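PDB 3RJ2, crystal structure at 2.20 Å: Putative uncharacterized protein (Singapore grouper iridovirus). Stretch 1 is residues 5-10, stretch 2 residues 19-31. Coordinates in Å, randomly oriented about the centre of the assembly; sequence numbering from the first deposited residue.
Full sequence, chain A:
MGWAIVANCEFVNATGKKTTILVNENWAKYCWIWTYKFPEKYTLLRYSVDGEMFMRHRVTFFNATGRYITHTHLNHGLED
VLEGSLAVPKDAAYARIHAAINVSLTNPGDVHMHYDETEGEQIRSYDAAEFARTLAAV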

# COMPACT_ATOMS: atom_id res chain seq x y z
N ILE A 5 5.71 6.54 8.31
CA ILE A 5 4.53 6.47 7.37
C ILE A 5 3.35 5.72 7.99
O ILE A 5 3.44 4.53 8.33
CB ILE A 5 4.91 5.83 6.01
CG1 ILE A 5 6.21 6.44 5.48
CG2 ILE A 5 3.79 6.00 4.97
CD1 ILE A 5 7.19 5.39 5.02
N VAL A 6 2.24 6.43 8.14
CA VAL A 6 1.04 5.87 8.73
C VAL A 6 -0.08 6.16 7.76
O VAL A 6 -0.35 7.31 7.45
CB VAL A 6 0.76 6.47 10.13
CG1 VAL A 6 -0.57 5.96 10.68
CG2 VAL A 6 1.91 6.13 11.07
N ALA A 7 -0.69 5.11 7.25
CA ALA A 7 -1.73 5.25 6.25
C ALA A 7 -3.08 4.87 6.82
O ALA A 7 -3.23 3.81 7.44
CB ALA A 7 -1.40 4.41 5.00
N ASN A 8 -4.05 5.76 6.65
CA ASN A 8 -5.43 5.48 7.01
C ASN A 8 -6.18 5.22 5.70
O ASN A 8 -6.37 6.14 4.90
CB ASN A 8 -6.03 6.67 7.79
CG ASN A 8 -7.44 6.37 8.34
OD1 ASN A 8 -8.43 6.43 7.62
ND2 ASN A 8 -7.51 6.06 9.64
N CYS A 9 -6.55 3.96 5.48
CA CYS A 9 -7.26 3.56 4.26
C CYS A 9 -8.72 3.22 4.53
O CYS A 9 -9.01 2.31 5.32
CB CYS A 9 -6.60 2.34 3.61
SG CYS A 9 -4.82 2.47 3.37
N GLU A 10 -9.61 3.97 3.87
CA GLU A 10 -11.03 3.65 3.80
C GLU A 10 -11.36 3.00 2.46
O GLU A 10 -11.37 3.66 1.42
CB GLU A 10 -11.92 4.88 3.99
CG GLU A 10 -11.89 5.48 5.37
CD GLU A 10 -12.88 6.66 5.55
OE1 GLU A 10 -13.28 7.29 4.54
OE2 GLU A 10 -13.24 6.96 6.72
N THR A 19 -14.81 0.36 4.98
CA THR A 19 -13.99 -0.47 5.84
C THR A 19 -12.69 0.30 6.05
O THR A 19 -11.95 0.59 5.10
CB THR A 19 -13.74 -1.86 5.20
OG1 THR A 19 -14.99 -2.54 5.03
CG2 THR A 19 -12.78 -2.73 6.04
N THR A 20 -12.43 0.67 7.29
CA THR A 20 -11.24 1.43 7.61
C THR A 20 -10.13 0.50 8.06
O THR A 20 -10.35 -0.42 8.86
CB THR A 20 -11.53 2.50 8.67
OG1 THR A 20 -12.63 3.31 8.23
CG2 THR A 20 -10.30 3.39 8.89
N ILE A 21 -8.94 0.72 7.51
CA ILE A 21 -7.76 -0.00 7.93
C ILE A 21 -6.67 1.01 8.23
O ILE A 21 -6.43 1.92 7.44
CB ILE A 21 -7.31 -1.00 6.85
CG1 ILE A 21 -8.40 -2.07 6.67
CG2 ILE A 21 -5.96 -1.63 7.21
CD1 ILE A 21 -8.21 -2.94 5.50
N LEU A 22 -6.03 0.87 9.38
CA LEU A 22 -4.94 1.75 9.76
C LEU A 22 -3.65 0.96 9.62
O LEU A 22 -3.40 0.05 10.40
CB LEU A 22 -5.13 2.25 11.20
CG LEU A 22 -4.76 3.69 11.58
CD1 LEU A 22 -4.68 3.82 13.11
CD2 LEU A 22 -3.47 4.15 10.95
N VAL A 23 -2.83 1.30 8.64
CA VAL A 23 -1.64 0.49 8.37
C VAL A 23 -0.56 0.42 9.48
O VAL A 23 -0.36 -0.66 10.06
CB VAL A 23 -1.05 0.73 6.97
CG1 VAL A 23 0.19 -0.10 6.80
CG2 VAL A 23 -2.09 0.33 5.92
N ASN A 24 0.11 1.51 9.81
CA ASN A 24 1.22 1.38 10.77
C ASN A 24 1.06 2.15 12.11
O ASN A 24 0.92 3.35 12.11
CB ASN A 24 2.51 1.79 10.05
CG ASN A 24 3.69 1.96 10.99
OD1 ASN A 24 3.88 1.18 11.91
ND2 ASN A 24 4.49 2.98 10.73
N GLU A 25 1.10 1.47 13.25
CA GLU A 25 1.13 2.21 14.55
C GLU A 25 2.26 1.82 15.52
O GLU A 25 2.32 0.68 15.99
CB GLU A 25 -0.19 2.15 15.31
CG GLU A 25 -1.41 2.54 14.52
CD GLU A 25 -2.07 1.33 13.90
OE1 GLU A 25 -1.54 0.82 12.89
OE2 GLU A 25 -3.11 0.89 14.44
N ASN A 26 3.16 2.75 15.80
CA ASN A 26 3.36 3.96 15.00
C ASN A 26 4.80 3.81 14.57
O ASN A 26 5.59 4.75 14.64
CB ASN A 26 3.15 5.22 15.85
CG ASN A 26 2.85 6.47 15.01
OD1 ASN A 26 3.72 6.99 14.30
ND2 ASN A 26 1.62 6.96 15.12
N TRP A 27 5.11 2.58 14.13
CA TRP A 27 6.48 2.10 13.99
C TRP A 27 7.35 3.08 13.21
O TRP A 27 7.54 2.94 12.00
CB TRP A 27 6.52 0.64 13.44
CG TRP A 27 5.74 -0.37 14.33
CD1 TRP A 27 4.38 -0.59 14.34
CD2 TRP A 27 6.29 -1.27 15.33
NE1 TRP A 27 4.06 -1.55 15.28
CE2 TRP A 27 5.21 -1.99 15.89
CE3 TRP A 27 7.59 -1.53 15.80
CZ2 TRP A 27 5.38 -2.96 16.90
CZ3 TRP A 27 7.76 -2.50 16.80
CH2 TRP A 27 6.66 -3.20 17.34
N ALA A 28 7.82 4.09 13.95
CA ALA A 28 8.76 5.12 13.47
C ALA A 28 10.00 4.49 12.81
O ALA A 28 10.99 5.17 12.48
CB ALA A 28 9.15 6.08 14.61
N LYS A 29 9.91 3.17 12.64
CA LYS A 29 10.80 2.42 11.78
C LYS A 29 10.43 2.85 10.36
O LYS A 29 9.51 3.63 10.17
CB LYS A 29 10.65 0.91 12.03
CG LYS A 29 11.07 0.51 13.47
CD LYS A 29 10.23 -0.62 14.05
CE LYS A 29 10.87 -1.99 13.80
NZ LYS A 29 9.94 -3.10 14.19
N TYR A 30 11.17 2.39 9.37
CA TYR A 30 11.20 3.13 8.11
C TYR A 30 10.25 2.56 7.02
O TYR A 30 9.03 2.57 7.23
CB TYR A 30 12.67 3.34 7.70
CG TYR A 30 13.38 4.39 8.58
CD1 TYR A 30 13.87 5.58 8.01
CD2 TYR A 30 13.53 4.21 9.97
CE1 TYR A 30 14.51 6.56 8.80
CE2 TYR A 30 14.16 5.18 10.76
CZ TYR A 30 14.65 6.35 10.17
OH TYR A 30 15.28 7.33 10.93
N CYS A 31 10.79 2.09 5.89
CA CYS A 31 9.98 1.55 4.79
C CYS A 31 9.22 0.27 5.16
O CYS A 31 9.74 -0.59 5.87
CB CYS A 31 10.83 1.25 3.57
SG CYS A 31 11.46 2.68 2.78
O HOH W 1 7.02 3.76 8.86

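How do the two backbones hold each other? Strand 6-10 and strand 19-22 run antiparallel, their directions 167° apart and their axes approaching to 4.7 Å. Cys 9 and Ile 21 form the hydrogen-bonded pair of this ladder: Cys 9 N donates to Ile 21 O at 2.8 Å, and Ile 21 N donates to Cys 9 O at 2.7 Å, so both residues have the amide and the carbonyl satisfied by the same partner. Just past the end of the second strand, Val 23 N donates to Ala 7 O at 2.8 Å. All three bonds are nearly straight, with angles of 165° at the hydrogen.

What happens at the pairs flanking Cys 9 and Ile 21? Asn 8 faces Leu 22 and Glu 10 faces Thr 20 as non-hydrogen-bonded pairs, whose CA atoms come closer, 4.7 and 4.4 Å, than the 5.1 Å between the CA atoms of Cys 9 and Ile 21. Here CA-H groups turn toward carbonyls across the gap. Thr 20 CA lies 3.3 Å from Cys 9 O and Leu 22 CA 3.5 Å from Ala 7 O, supplementing the N-H donors those two oxygens already have. Glu 10 CA makes a similar contact with Thr 19 O, at 3.4 Å.

How does the contact continue once the ladder ends? A side chain takes over from the backbone: Asn 24 ND2 donates to Ile 5 O at 3.0 Å, with an angle of 164°. The same amide also serves its own loop, with ND2 donating to Trp 27 O at 3.3 Å and OD1 accepting a weak bond from Trp 27 N at 2.9 Å. Asn 24 thus ties the loop to the start of stretch 1. Nearby, water 1 accepts from Ile 5 N at 3.1 Å and donates to Lys 29 O at 2.8 Å, giving Ile 5 a second, indirect link to the loop through its amide.

Which side chains meet? Cys 9 and Ile 21 point to one face of the sheet, while Asn 8, Glu 10, Thr 20 and Leu 22 point to the other. The apolar contacts cluster toward the start of stretch 1: Val 6 CG1 packs 3.4 Å from Leu 22 CD2, and Ala 7 CB lies 4.2 Å from Val 23 CB. Val 23 CG2 also reaches within 4.3 Å of Cys 9 SG, so the buried valine touches both Ala 7 and Cys 9. Farther along, Glu 10 meets Thr 20 through its aliphatic portion, CG standing 3.7 Å from Thr 20 OG1, a van der Waals contact.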